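Local coordinates for glycosyl hydrolase, family 38 (PDB 5KBP), which probably acts as an alpha-mannosidase, a family 38 glycoside hydrolase expected to cleave alpha-linked mannose from carbohydrate substrates, at residues F660-I665 against E773-Y778; S603-Q608 against E645-V650; R673-F678 against A747-R752; A302-K307 against E733-Y738. All blocks are in the same frame, centred on the assembly; numbering follows the deposited sequence.

Contact 1: residues F660-I665 against E773-Y778; sequences FFETTI and EYTFKY
Phe661, Thr663 and Ile665 form hydrogen-bonded antiparallel pairs with Tyr778, Phe776 and Tyr774, joining strands 659-667 and 772-783 as neighbours within a large antiparallel sheet. Each pair closes with two backbone bonds, and the Phe776 N to Thr663 O bond is short and nearly straight (2.7 Å, 173° at the hydrogen). Phe661, Tyr774, Phe776 and Tyr778 place their rings on the face bearing Thr663 and Ile665. CG of Tyr778 lies between its own backbone N and carbonyl carbon (chi1 55°), and the ring reaches the neighbouring strand. Phe661 CB sits over one ring face, 3.7 Å from the centroid of Tyr778, while the two rings meet obliquely with planes at 39°. At the far end of the Tyr778 ring, OH and Thr663 OG1 form a hydrogen bond of 2.5 Å in which either could donate; Thr663 OG1 also bonds Thr648 OG1. Further along, Ile665 CD1 meets the edge of the Phe776 ring, 3.9 Å from its CE2. The reverse face is more polar: Glu662 and Lys777 lie side by side with their charged atoms apart, and Thr664 CG2 approaches Thr775 OG1 at 3.2 Å. Leu560 and Phe562 of strand 555-566, in the facing sheet, pack on Tyr778. Two antiparallel sheets meeting through their apolar faces are characteristic of the beta-sandwich in the C-terminal region of family 38 enzymes.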
# COMPACT_ATOMS: atom_id res chain seq x y z
N PHE A 660 -22.78 2.23 -25.86
CA PHE A 660 -21.82 1.90 -24.81
C PHE A 660 -21.26 0.50 -25.01
O PHE A 660 -21.98 -0.42 -25.41
CB PHE A 660 -22.47 2.02 -23.44
CG PHE A 660 -22.83 3.43 -23.05
CD1 PHE A 660 -24.04 3.98 -23.43
CD2 PHE A 660 -21.95 4.20 -22.31
CE1 PHE A 660 -24.37 5.27 -23.08
CE2 PHE A 660 -22.27 5.49 -21.95
CZ PHE A 660 -23.48 6.03 -22.34
N PHE A 661 -19.97 0.34 -24.70
CA PHE A 661 -19.29 -0.94 -24.80
C PHE A 661 -18.64 -1.29 -23.47
O PHE A 661 -18.19 -0.40 -22.73
CB PHE A 661 -18.23 -0.93 -25.90
CG PHE A 661 -18.73 -0.45 -27.22
CD1 PHE A 661 -19.69 -1.17 -27.92
CD2 PHE A 661 -18.24 0.72 -27.78
CE1 PHE A 661 -20.16 -0.73 -29.14
CE2 PHE A 661 -18.71 1.17 -29.01
CZ PHE A 661 -19.66 0.44 -29.69
N GLU A 662 -18.59 -2.58 -23.17
CA GLU A 662 -17.94 -3.08 -21.95
C GLU A 662 -17.28 -4.41 -22.30
O GLU A 662 -17.95 -5.45 -22.35
CB GLU A 662 -18.94 -3.24 -20.81
CG GLU A 662 -18.37 -2.90 -19.44
CD GLU A 662 -19.39 -3.05 -18.33
OE1 GLU A 662 -19.44 -4.14 -17.72
OE2 GLU A 662 -20.14 -2.09 -18.07
N THR A 663 -15.98 -4.38 -22.56
CA THR A 663 -15.22 -5.55 -22.96
C THR A 663 -14.49 -6.13 -21.75
O THR A 663 -13.80 -5.39 -21.03
CB THR A 663 -14.22 -5.21 -24.07
OG1 THR A 663 -14.93 -4.73 -25.22
CG2 THR A 663 -13.40 -6.44 -24.44
N THR A 664 -14.64 -7.43 -21.53
CA THR A 664 -14.00 -8.12 -20.42
C THR A 664 -13.17 -9.28 -20.94
O THR A 664 -13.61 -10.03 -21.81
CB THR A 664 -15.03 -8.65 -19.41
OG1 THR A 664 -15.94 -9.54 -20.08
CG2 THR A 664 -15.81 -7.50 -18.80
N ILE A 665 -11.95 -9.42 -20.41
CA ILE A 665 -11.04 -10.49 -20.78
C ILE A 665 -10.39 -11.05 -19.52
O ILE A 665 -10.33 -10.39 -18.47
CB ILE A 665 -9.94 -10.03 -21.76
CG1 ILE A 665 -9.02 -9.00 -21.10
CG2 ILE A 665 -10.55 -9.46 -23.04
CD1 ILE A 665 -7.80 -8.65 -21.92
N GLU A 773 -8.11 -10.58 -14.65
CA GLU A 773 -9.39 -10.09 -15.15
C GLU A 773 -9.33 -8.58 -15.40
O GLU A 773 -8.77 -7.83 -14.59
CB GLU A 773 -10.50 -10.40 -14.15
CG GLU A 773 -10.71 -11.88 -13.86
CD GLU A 773 -11.78 -12.50 -14.74
OE1 GLU A 773 -11.77 -13.73 -14.92
OE2 GLU A 773 -12.64 -11.75 -15.25
N TYR A 774 -9.91 -8.15 -16.52
CA TYR A 774 -9.93 -6.74 -16.88
C TYR A 774 -11.26 -6.41 -17.54
O TYR A 774 -11.85 -7.23 -18.25
CB TYR A 774 -8.78 -6.37 -17.82
CG TYR A 774 -7.44 -6.26 -17.13
CD1 TYR A 774 -6.63 -7.37 -16.96
CD2 TYR A 774 -7.00 -5.04 -16.64
CE1 TYR A 774 -5.41 -7.27 -16.32
CE2 TYR A 774 -5.78 -4.93 -16.00
CZ TYR A 774 -4.99 -6.05 -15.84
OH TYR A 774 -3.77 -5.94 -15.21
N THR A 775 -11.73 -5.19 -17.30
CA THR A 775 -12.96 -4.68 -17.89
C THR A 775 -12.68 -3.30 -18.46
O THR A 775 -12.29 -2.39 -17.72
CB THR A 775 -14.10 -4.61 -16.87
OG1 THR A 775 -14.36 -5.93 -16.36
CG2 THR A 775 -15.36 -4.05 -17.50
N PHE A 776 -12.88 -3.14 -19.77
CA PHE A 776 -12.63 -1.89 -20.46
C PHE A 776 -13.96 -1.25 -20.84
O PHE A 776 -14.77 -1.87 -21.54
CB PHE A 776 -11.77 -2.12 -21.71
CG PHE A 776 -10.57 -3.00 -21.46
CD1 PHE A 776 -9.45 -2.50 -20.83
CD2 PHE A 776 -10.58 -4.32 -21.86
CE1 PHE A 776 -8.35 -3.30 -20.60
CE2 PHE A 776 -9.48 -5.14 -21.63
CZ PHE A 776 -8.37 -4.62 -21.00
N LYS A 777 -14.17 -0.02 -20.39
CA LYS A 777 -15.39 0.73 -20.65
C LYS A 777 -15.10 1.81 -21.68
O LYS A 777 -14.23 2.65 -21.47
CB LYS A 777 -15.96 1.34 -19.37
CG LYS A 777 -16.42 0.32 -18.35
CD LYS A 777 -17.02 0.99 -17.13
CE LYS A 777 -17.50 -0.03 -16.11
NZ LYS A 777 -18.09 0.62 -14.90
N TYR A 778 -15.84 1.79 -22.79
CA TYR A 778 -15.68 2.75 -23.86
C TYR A 778 -17.00 2.83 -24.63
O TYR A 778 -17.94 2.07 -24.36
CB TYR A 778 -14.50 2.38 -24.77
CG TYR A 778 -14.55 0.98 -25.34
CD1 TYR A 778 -14.26 -0.13 -24.56
CD2 TYR A 778 -14.87 0.76 -26.68
CE1 TYR A 778 -14.30 -1.41 -25.08
CE2 TYR A 778 -14.91 -0.52 -27.21
CZ TYR A 778 -14.63 -1.60 -26.40
OH TYR A 778 -14.66 -2.87 -26.92

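Contact 2: residues S603-Q608 against E645-V650; sequences SYQIKQ and EITTMV
Gln605 and Lys607 face Met649 and Thr647 across two adjacent antiparallel strands, 601-613 and 641-653, in one sheet of the C-terminal beta-sandwich. On the face bearing these four residues the side chains interleave. Met649 is curled: chi2 (-69°) turns SD toward the partner strand, where it lies 3.6 Å from Gln605 CB, and the terminal CE continues to Ser603, whose OG bonds Glu596. The side chains of Gln605 and Met649 cross at a slant. Gln605 CG is anti to the backbone N (chi1 -173°) and comes 3.8 Å from Thr647 CG2, so one methylene chain touches the sulphur of Met649 and the methyl of Thr647. Lys607 instead runs alongside Thr647, pointing the same way, with CG 3.6 Å from Thr647 OG1. Glu645 reaches across the extended lysine: its OE2 lies 3.3 Å from Lys607 CD, whereas the salt bridge from OE2 to Lys607 NZ is long, at 4.0 Å. Contact with the aliphatic part of the lysine is therefore closer than contact between the charges.

The other face looks into the sandwich, and here Ile606, Thr648 and Val650 are buried. Phe562 and Leu560 of the opposing sheet touch Thr648, whose hydroxyl bonds Thr663 OG1 on the next strand. Gln608 is also buried on this side; its NE2 makes a weak hydrogen bond to Asn542 O, while its OE1 has no partner in the model. On this face Ile606 CD1 reaches diagonally to Val650 CG2, 3.7 Å away.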
# COMPACT_ATOMS: atom_id res chain seq x y z
N SER A 603 -29.47 -4.52 -24.57
CA SER A 603 -28.06 -4.85 -24.55
C SER A 603 -27.83 -6.22 -25.19
O SER A 603 -28.66 -7.12 -25.06
CB SER A 603 -27.48 -4.85 -23.13
OG SER A 603 -28.03 -5.91 -22.36
N TYR A 604 -26.70 -6.35 -25.88
CA TYR A 604 -26.28 -7.59 -26.51
C TYR A 604 -24.94 -8.03 -25.95
O TYR A 604 -24.08 -7.19 -25.64
CB TYR A 604 -26.16 -7.44 -28.03
CG TYR A 604 -27.46 -7.61 -28.79
CD1 TYR A 604 -28.41 -6.60 -28.82
CD2 TYR A 604 -27.73 -8.78 -29.49
CE1 TYR A 604 -29.59 -6.75 -29.51
CE2 TYR A 604 -28.91 -8.94 -30.19
CZ TYR A 604 -29.83 -7.92 -30.20
OH TYR A 604 -31.01 -8.07 -30.89
N GLN A 605 -24.76 -9.34 -25.82
CA GLN A 605 -23.48 -9.92 -25.44
C GLN A 605 -22.82 -10.50 -26.69
O GLN A 605 -23.43 -11.29 -27.41
CB GLN A 605 -23.65 -11.01 -24.38
CG GLN A 605 -22.33 -11.53 -23.83
CD GLN A 605 -22.45 -12.90 -23.21
OE1 GLN A 605 -22.89 -13.85 -23.86
NE2 GLN A 605 -22.07 -13.02 -21.94
N ILE A 606 -21.57 -10.10 -26.93
CA ILE A 606 -20.79 -10.60 -28.06
C ILE A 606 -19.61 -11.37 -27.51
O ILE A 606 -18.76 -10.80 -26.81
CB ILE A 606 -20.32 -9.46 -28.98
CG1 ILE A 606 -21.52 -8.65 -29.48
CG2 ILE A 606 -19.53 -10.02 -30.15
CD1 ILE A 606 -21.13 -7.45 -30.32
N LYS A 607 -19.55 -12.66 -27.81
CA LYS A 607 -18.47 -13.54 -27.37
C LYS A 607 -17.62 -13.96 -28.56
O LYS A 607 -18.15 -14.49 -29.54
CB LYS A 607 -19.02 -14.77 -26.65
CG LYS A 607 -19.30 -14.56 -25.18
CD LYS A 607 -19.67 -15.88 -24.51
CE LYS A 607 -19.83 -15.72 -23.01
NZ LYS A 607 -20.12 -17.03 -22.36
N GLN A 608 -16.32 -13.72 -28.47
CA GLN A 608 -15.36 -14.11 -29.49
C GLN A 608 -14.17 -14.79 -28.83
O GLN A 608 -13.60 -14.24 -27.88
CB GLN A 608 -14.89 -12.91 -30.31
CG GLN A 608 -15.98 -12.25 -31.14
CD GLN A 608 -15.81 -10.74 -31.23
OE1 GLN A 608 -15.34 -10.11 -30.29
NE2 GLN A 608 -16.18 -10.17 -32.37
N GLU A 645 -10.60 -15.53 -24.91
CA GLU A 645 -12.00 -15.18 -25.16
C GLU A 645 -12.24 -13.70 -24.89
O GLU A 645 -11.71 -13.13 -23.92
CB GLU A 645 -12.92 -16.03 -24.29
CG GLU A 645 -14.40 -15.88 -24.61
CD GLU A 645 -15.26 -16.92 -23.93
OE1 GLU A 645 -14.70 -17.84 -23.30
OE2 GLU A 645 -16.50 -16.83 -24.02
N ILE A 646 -13.04 -13.08 -25.75
CA ILE A 646 -13.38 -11.66 -25.64
C ILE A 646 -14.89 -11.55 -25.54
O ILE A 646 -15.61 -12.05 -26.41
CB ILE A 646 -12.85 -10.86 -26.85
CG1 ILE A 646 -11.35 -11.11 -27.04
CG2 ILE A 646 -13.11 -9.38 -26.65
CD1 ILE A 646 -10.77 -10.39 -28.24
N THR A 647 -15.37 -10.89 -24.48
CA THR A 647 -16.79 -10.71 -24.24
C THR A 647 -17.09 -9.22 -24.14
O THR A 647 -16.56 -8.54 -23.25
CB THR A 647 -17.24 -11.43 -22.97
OG1 THR A 647 -16.92 -12.83 -23.07
CG2 THR A 647 -18.74 -11.29 -22.77
N THR A 648 -17.92 -8.72 -25.04
CA THR A 648 -18.28 -7.31 -25.10
C THR A 648 -19.78 -7.16 -24.93
O THR A 648 -20.56 -7.88 -25.58
CB THR A 648 -17.83 -6.67 -26.42
OG1 THR A 648 -16.42 -6.89 -26.60
CG2 THR A 648 -18.10 -5.17 -26.41
N MET A 649 -20.20 -6.22 -24.08
CA MET A 649 -21.60 -5.90 -23.87
C MET A 649 -21.90 -4.59 -24.58
O MET A 649 -21.43 -3.52 -24.16
CB MET A 649 -21.93 -5.81 -22.38
CG MET A 649 -21.88 -7.14 -21.64
SD MET A 649 -23.21 -8.26 -22.11
CE MET A 649 -24.65 -7.35 -21.54
N VAL A 650 -22.68 -4.66 -25.65
CA VAL A 650 -23.09 -3.47 -26.40
C VAL A 650 -24.45 -3.03 -25.89
O VAL A 650 -25.43 -3.78 -25.98
CB VAL A 650 -23.13 -3.75 -27.91
CG1 VAL A 650 -23.48 -2.48 -28.68
CG2 VAL A 650 -21.79 -4.31 -28.39

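Contact 3: residues R673-F678 against A747-R752; sequences RLRVLF and AVTLIR
Leu674 O accepts two backbone hydrogen bonds, from Leu750 N at 2.8 Å and Ile751 N at 3.2 Å, and this forked pairing marks a classic beta bulge between the antiparallel strands 672-679 and 745-753. The extra residue, with Leu750 at phi/psi -87/-47°, shifts the register by one; pairing resumes with Arg675 opposite Thr749, and Val676 and Val748 form the next hydrogen-bonded pair. This sheet forms one layer of the C-terminal beta-sandwich, and its inner face is apolar. Leu674 CB rests 3.8 Å from Ile751 CG2, and Val676 CG1 meets Leu750 CD2 at the same distance of 3.8 Å. Tyr778 and Phe776 of the facing sheet touch Val676 and Ile751 respectively.

Arginines line the reverse face. The side chains of Thr749 and Arg673 cross at about a right angle, with Thr749 CG2 3.7 Å from Arg673 CG, while Thr749 OG1 lies near the plane of the Arg675 guanidinium, at its edge, and hydrogen-bonds Glu737 OE1. Arg675 forms salt bridges to two carboxylates, Glu563 through NH1 and Glu739 through NH2, which probably offset the closeness of Arg673. That neighbour makes a cation-pi contact with Phe574 and places its NH2 over one face of the Arg675 guanidinium. The opposite face receives Ala747 CB, 3.2 Å above the plane toward its rim and 3.3 Å from Arg675 NH2.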
# COMPACT_ATOMS: atom_id res chain seq x y z
N ARG A 673 -0.27 -6.75 -27.31
CA ARG A 673 -1.10 -5.56 -27.19
C ARG A 673 -2.42 -5.81 -27.88
O ARG A 673 -2.45 -6.23 -29.04
CB ARG A 673 -0.41 -4.33 -27.80
CG ARG A 673 -1.24 -3.06 -27.73
CD ARG A 673 -0.72 -2.01 -28.70
NE ARG A 673 -0.78 -2.48 -30.08
CZ ARG A 673 -0.37 -1.78 -31.13
NH1 ARG A 673 -0.47 -2.29 -32.35
NH2 ARG A 673 0.13 -0.56 -30.96
N LEU A 674 -3.52 -5.55 -27.17
CA LEU A 674 -4.87 -5.74 -27.70
C LEU A 674 -5.53 -4.38 -27.88
O LEU A 674 -5.54 -3.56 -26.96
CB LEU A 674 -5.71 -6.61 -26.76
CG LEU A 674 -7.16 -6.84 -27.20
CD1 LEU A 674 -7.22 -7.73 -28.43
CD2 LEU A 674 -7.97 -7.44 -26.06
N ARG A 675 -6.09 -4.15 -29.07
CA ARG A 675 -6.76 -2.90 -29.39
C ARG A 675 -8.14 -3.20 -29.98
O ARG A 675 -8.44 -4.32 -30.39
CB ARG A 675 -5.95 -2.06 -30.38
CG ARG A 675 -4.45 -2.13 -30.19
CD ARG A 675 -3.73 -1.97 -31.53
NE ARG A 675 -3.59 -0.58 -31.93
CZ ARG A 675 -3.26 -0.19 -33.16
NH1 ARG A 675 -3.05 -1.09 -34.10
NH2 ARG A 675 -3.14 1.10 -33.44
N VAL A 676 -8.97 -2.16 -30.01
CA VAL A 676 -10.28 -2.21 -30.65
C VAL A 676 -10.29 -1.18 -31.77
O VAL A 676 -9.78 -0.06 -31.60
CB VAL A 676 -11.42 -1.97 -29.64
CG1 VAL A 676 -11.24 -0.65 -28.91
CG2 VAL A 676 -12.78 -2.03 -30.34
N LEU A 677 -10.86 -1.56 -32.91
CA LEU A 677 -10.78 -0.76 -34.13
C LEU A 677 -12.14 -0.15 -34.46
O LEU A 677 -13.18 -0.79 -34.26
CB LEU A 677 -10.29 -1.60 -35.31
CG LEU A 677 -8.78 -1.67 -35.57
CD1 LEU A 677 -7.99 -1.99 -34.31
CD2 LEU A 677 -8.48 -2.69 -36.66
N PHE A 678 -12.12 1.08 -34.98
CA PHE A 678 -13.33 1.77 -35.40
C PHE A 678 -13.07 2.46 -36.73
O PHE A 678 -12.68 3.64 -36.77
CB PHE A 678 -13.79 2.79 -34.35
CG PHE A 678 -14.26 2.17 -33.07
CD1 PHE A 678 -15.54 1.65 -32.96
CD2 PHE A 678 -13.42 2.11 -31.97
CE1 PHE A 678 -15.97 1.09 -31.78
CE2 PHE A 678 -13.84 1.55 -30.78
CZ PHE A 678 -15.12 1.03 -30.69
N ALA A 747 -8.05 3.41 -33.65
CA ALA A 747 -7.65 2.22 -32.91
C ALA A 747 -7.35 2.63 -31.48
O ALA A 747 -6.38 3.36 -31.22
CB ALA A 747 -6.44 1.54 -33.56
N VAL A 748 -8.18 2.17 -30.54
CA VAL A 748 -7.99 2.44 -29.12
C VAL A 748 -7.31 1.23 -28.49
O VAL A 748 -7.81 0.11 -28.60
CB VAL A 748 -9.32 2.76 -28.42
CG1 VAL A 748 -9.11 2.90 -26.92
CG2 VAL A 748 -9.94 4.02 -29.00
N THR A 749 -6.18 1.46 -27.83
CA THR A 749 -5.44 0.39 -27.18
C THR A 749 -6.12 0.02 -25.87
O THR A 749 -6.32 0.89 -25.00
CB THR A 749 -4.00 0.80 -26.94
OG1 THR A 749 -3.37 1.10 -28.19
CG2 THR A 749 -3.24 -0.33 -26.25
N LEU A 750 -6.47 -1.25 -25.72
CA LEU A 750 -7.12 -1.72 -24.50
C LEU A 750 -6.11 -2.12 -23.43
O LEU A 750 -6.24 -1.71 -22.27
CB LEU A 750 -8.05 -2.89 -24.82
CG LEU A 750 -9.17 -2.62 -25.83
CD1 LEU A 750 -10.01 -3.87 -26.04
CD2 LEU A 750 -10.03 -1.45 -25.37
N ILE A 751 -5.10 -2.90 -23.81
CA ILE A 751 -4.14 -3.42 -22.85
C ILE A 751 -2.86 -3.74 -23.60
O ILE A 751 -2.89 -4.22 -24.73
CB ILE A 751 -4.71 -4.66 -22.11
CG1 ILE A 751 -3.80 -5.10 -20.96
CG2 ILE A 751 -4.96 -5.81 -23.07
CD1 ILE A 751 -4.38 -6.21 -20.12
N ARG A 752 -1.72 -3.44 -22.96
CA ARG A 752 -0.41 -3.71 -23.54
C ARG A 752 0.46 -4.36 -22.48
O ARG A 752 0.60 -3.81 -21.38
CB ARG A 752 0.24 -2.43 -24.07
CG ARG A 752 1.50 -2.67 -24.89
CD ARG A 752 2.01 -1.39 -25.53
NE ARG A 752 2.58 -0.48 -24.55
CZ ARG A 752 3.86 -0.48 -24.19
NH1 ARG A 752 4.30 0.39 -23.29
NH2 ARG A 752 4.69 -1.35 -24.73

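Contact 4: residues A302-K307 against E733-Y738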
# COMPACT_ATOMS: atom_id res chain seq x y z
N ALA A 302 0.77 1.36 -20.95
CA ALA A 302 1.45 0.48 -20.02
C ALA A 302 0.68 0.40 -18.71
O ALA A 302 0.31 1.43 -18.14
CB ALA A 302 2.87 0.98 -19.76
N ARG A 303 0.44 -0.82 -18.23
CA ARG A 303 -0.29 -1.08 -16.99
C ARG A 303 -1.61 -0.28 -16.96
O ARG A 303 -1.78 0.67 -16.21
CB ARG A 303 0.57 -0.76 -15.77
CG ARG A 303 1.88 -1.53 -15.70
CD ARG A 303 2.68 -1.11 -14.48
NE ARG A 303 3.97 -1.79 -14.39
CZ ARG A 303 4.21 -2.85 -13.62
NH1 ARG A 303 3.25 -3.36 -12.86
NH2 ARG A 303 5.42 -3.40 -13.60
N VAL A 304 -2.54 -0.73 -17.81
CA VAL A 304 -3.78 0.02 -18.02
C VAL A 304 -4.59 0.11 -16.74
O VAL A 304 -5.38 1.06 -16.56
CB VAL A 304 -4.58 -0.63 -19.17
CG1 VAL A 304 -4.99 -2.05 -18.81
CG2 VAL A 304 -5.80 0.22 -19.52
N TYR A 305 -4.42 -0.84 -15.82
CA TYR A 305 -5.18 -0.81 -14.57
C TYR A 305 -4.84 0.43 -13.74
O TYR A 305 -5.69 0.93 -13.00
CB TYR A 305 -4.93 -2.08 -13.76
CG TYR A 305 -3.49 -2.33 -13.39
CD1 TYR A 305 -2.64 -3.04 -14.23
CD2 TYR A 305 -2.97 -1.85 -12.19
CE1 TYR A 305 -1.32 -3.27 -13.89
CE2 TYR A 305 -1.65 -2.08 -11.84
CZ TYR A 305 -0.83 -2.79 -12.70
OH TYR A 305 0.48 -3.02 -12.36
N LEU A 306 -3.60 0.92 -13.85
CA LEU A 306 -3.25 2.18 -13.20
C LEU A 306 -4.05 3.33 -13.79
O LEU A 306 -4.58 4.18 -13.05
CB LEU A 306 -1.75 2.44 -13.35
CG LEU A 306 -0.77 1.48 -12.69
CD1 LEU A 306 0.65 1.83 -13.08
CD2 LEU A 306 -0.92 1.52 -11.18
N LYS A 307 -4.15 3.39 -15.12
CA LYS A 307 -4.89 4.46 -15.77
C LYS A 307 -6.38 4.36 -15.46
O LYS A 307 -7.06 5.39 -15.33
CB LYS A 307 -4.65 4.44 -17.28
CG LYS A 307 -3.36 5.11 -17.74
CD LYS A 307 -2.14 4.27 -17.43
CE LYS A 307 -0.90 4.87 -18.08
NZ LYS A 307 0.33 4.10 -17.74
N GLU A 733 -12.78 5.21 -20.74
CA GLU A 733 -12.48 5.43 -19.32
C GLU A 733 -11.13 4.78 -19.03
O GLU A 733 -11.07 3.57 -18.78
CB GLU A 733 -13.57 4.87 -18.42
CG GLU A 733 -14.95 5.48 -18.63
CD GLU A 733 -15.96 4.94 -17.64
OE1 GLU A 733 -15.55 4.30 -16.66
OE2 GLU A 733 -17.17 5.17 -17.85
N GLY A 734 -10.07 5.57 -19.05
CA GLY A 734 -8.75 5.06 -18.73
C GLY A 734 -8.03 4.38 -19.87
O GLY A 734 -6.97 3.79 -19.64
N LEU A 735 -8.56 4.43 -21.09
CA LEU A 735 -7.90 3.86 -22.26
C LEU A 735 -7.25 5.02 -23.02
O LEU A 735 -7.79 5.55 -23.99
CB LEU A 735 -8.91 3.10 -23.13
CG LEU A 735 -9.95 2.26 -22.38
CD1 LEU A 735 -10.87 1.55 -23.36
CD2 LEU A 735 -9.29 1.27 -21.44
N ASN A 736 -6.07 5.41 -22.54
CA ASN A 736 -5.47 6.69 -22.89
C ASN A 736 -4.54 6.64 -24.09
O ASN A 736 -4.00 7.68 -24.48
CB ASN A 736 -4.73 7.26 -21.68
CG ASN A 736 -5.63 7.45 -20.48
OD1 ASN A 736 -5.39 6.88 -19.41
ND2 ASN A 736 -6.68 8.24 -20.65
N GLU A 737 -4.32 5.47 -24.69
CA GLU A 737 -3.52 5.36 -25.90
C GLU A 737 -4.42 5.07 -27.09
O GLU A 737 -5.26 4.17 -27.03
CB GLU A 737 -2.46 4.26 -25.78
CG GLU A 737 -1.46 4.27 -26.94
CD GLU A 737 -0.59 3.03 -26.96
OE1 GLU A 737 -0.94 2.07 -27.68
OE2 GLU A 737 0.45 3.02 -26.27
N TYR A 738 -4.24 5.83 -28.17
CA TYR A 738 -4.99 5.63 -29.40
C TYR A 738 -4.08 5.88 -30.59
O TYR A 738 -2.97 6.40 -30.45
CB TYR A 738 -6.22 6.55 -29.47
CG TYR A 738 -5.89 7.98 -29.84
CD1 TYR A 738 -5.47 8.89 -28.88
CD2 TYR A 738 -5.99 8.42 -31.16
CE1 TYR A 738 -5.17 10.19 -29.21
CE2 TYR A 738 -5.68 9.72 -31.50
CZ TYR A 738 -5.27 10.60 -30.52
OH TYR A 738 -4.97 11.90 -30.86
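Val304 and Lys307, near the N-terminal end of helix 304-332, rest against Gly734, Leu735 and Asn736 in the loop that leads into strand 737-740. No hydrogen bond spans the contact; it is made by aliphatic carbons lying against loop oxygens and one methyl pair. Gly734 O points to the helix, 3.4 Å from Lys307 CB and 3.8 Å from Val304 CG2. The same Val304 methyl, CG2, anti to the backbone N, meets Leu735 CD2 at 4.1 Å. Gly734 adopts a left-handed backbone conformation (phi 83°), and without a side chain its CA comes to 3.8 Å from Lys307 O.

The helix lies in the middle-domain range of the sequence and the loop in the C-terminal range, consistent with a junction between the middle domain and the C-terminal beta-sandwich: the start of a long helix is seated against a loop that passes from one sheet of the sandwich to the other, with Phe776 of strand 772-783 touching both Val304 and Leu735. Asn736 closes one side of it, placing OD1 3.2 Å from Lys307 CG, while the polar end of Asn736 turns to Gln715.

Beyond CG the lysine bends (chi2 74°) and its end leads away from the loop. NZ donates to Ala302 O at 2.7 Å and also bonds Thr299 O and Ile356 O, so three backbone carbonyls grip the buried ammonium.

How the contacts relate
Contacts 1 and 2 are successive strand pairs of one sheet, their centres 9 Å apart; probable hydrogen bonds from Thr664 N to Thr647 O (2.8 Å) and from Met649 N to Glu662 O (2.9 Å) join them. Contact 3 belongs to the facing sheet, about 11 Å from contact 1 between centres, and the two meet where Phe678 CZ approaches Tyr778 CE2 (3.8 Å). Contact 4 touches both layers: Lys777 O lies 3.0 Å from Glu733 N, and Thr749 OG1 2.7 Å from Glu737 OE1, each a probable hydrogen bond. Contact 2 is the most remote from contact 4, about 21 Å between centres. All four lie away from the calcium-binding residues Phe253 and Tyr256.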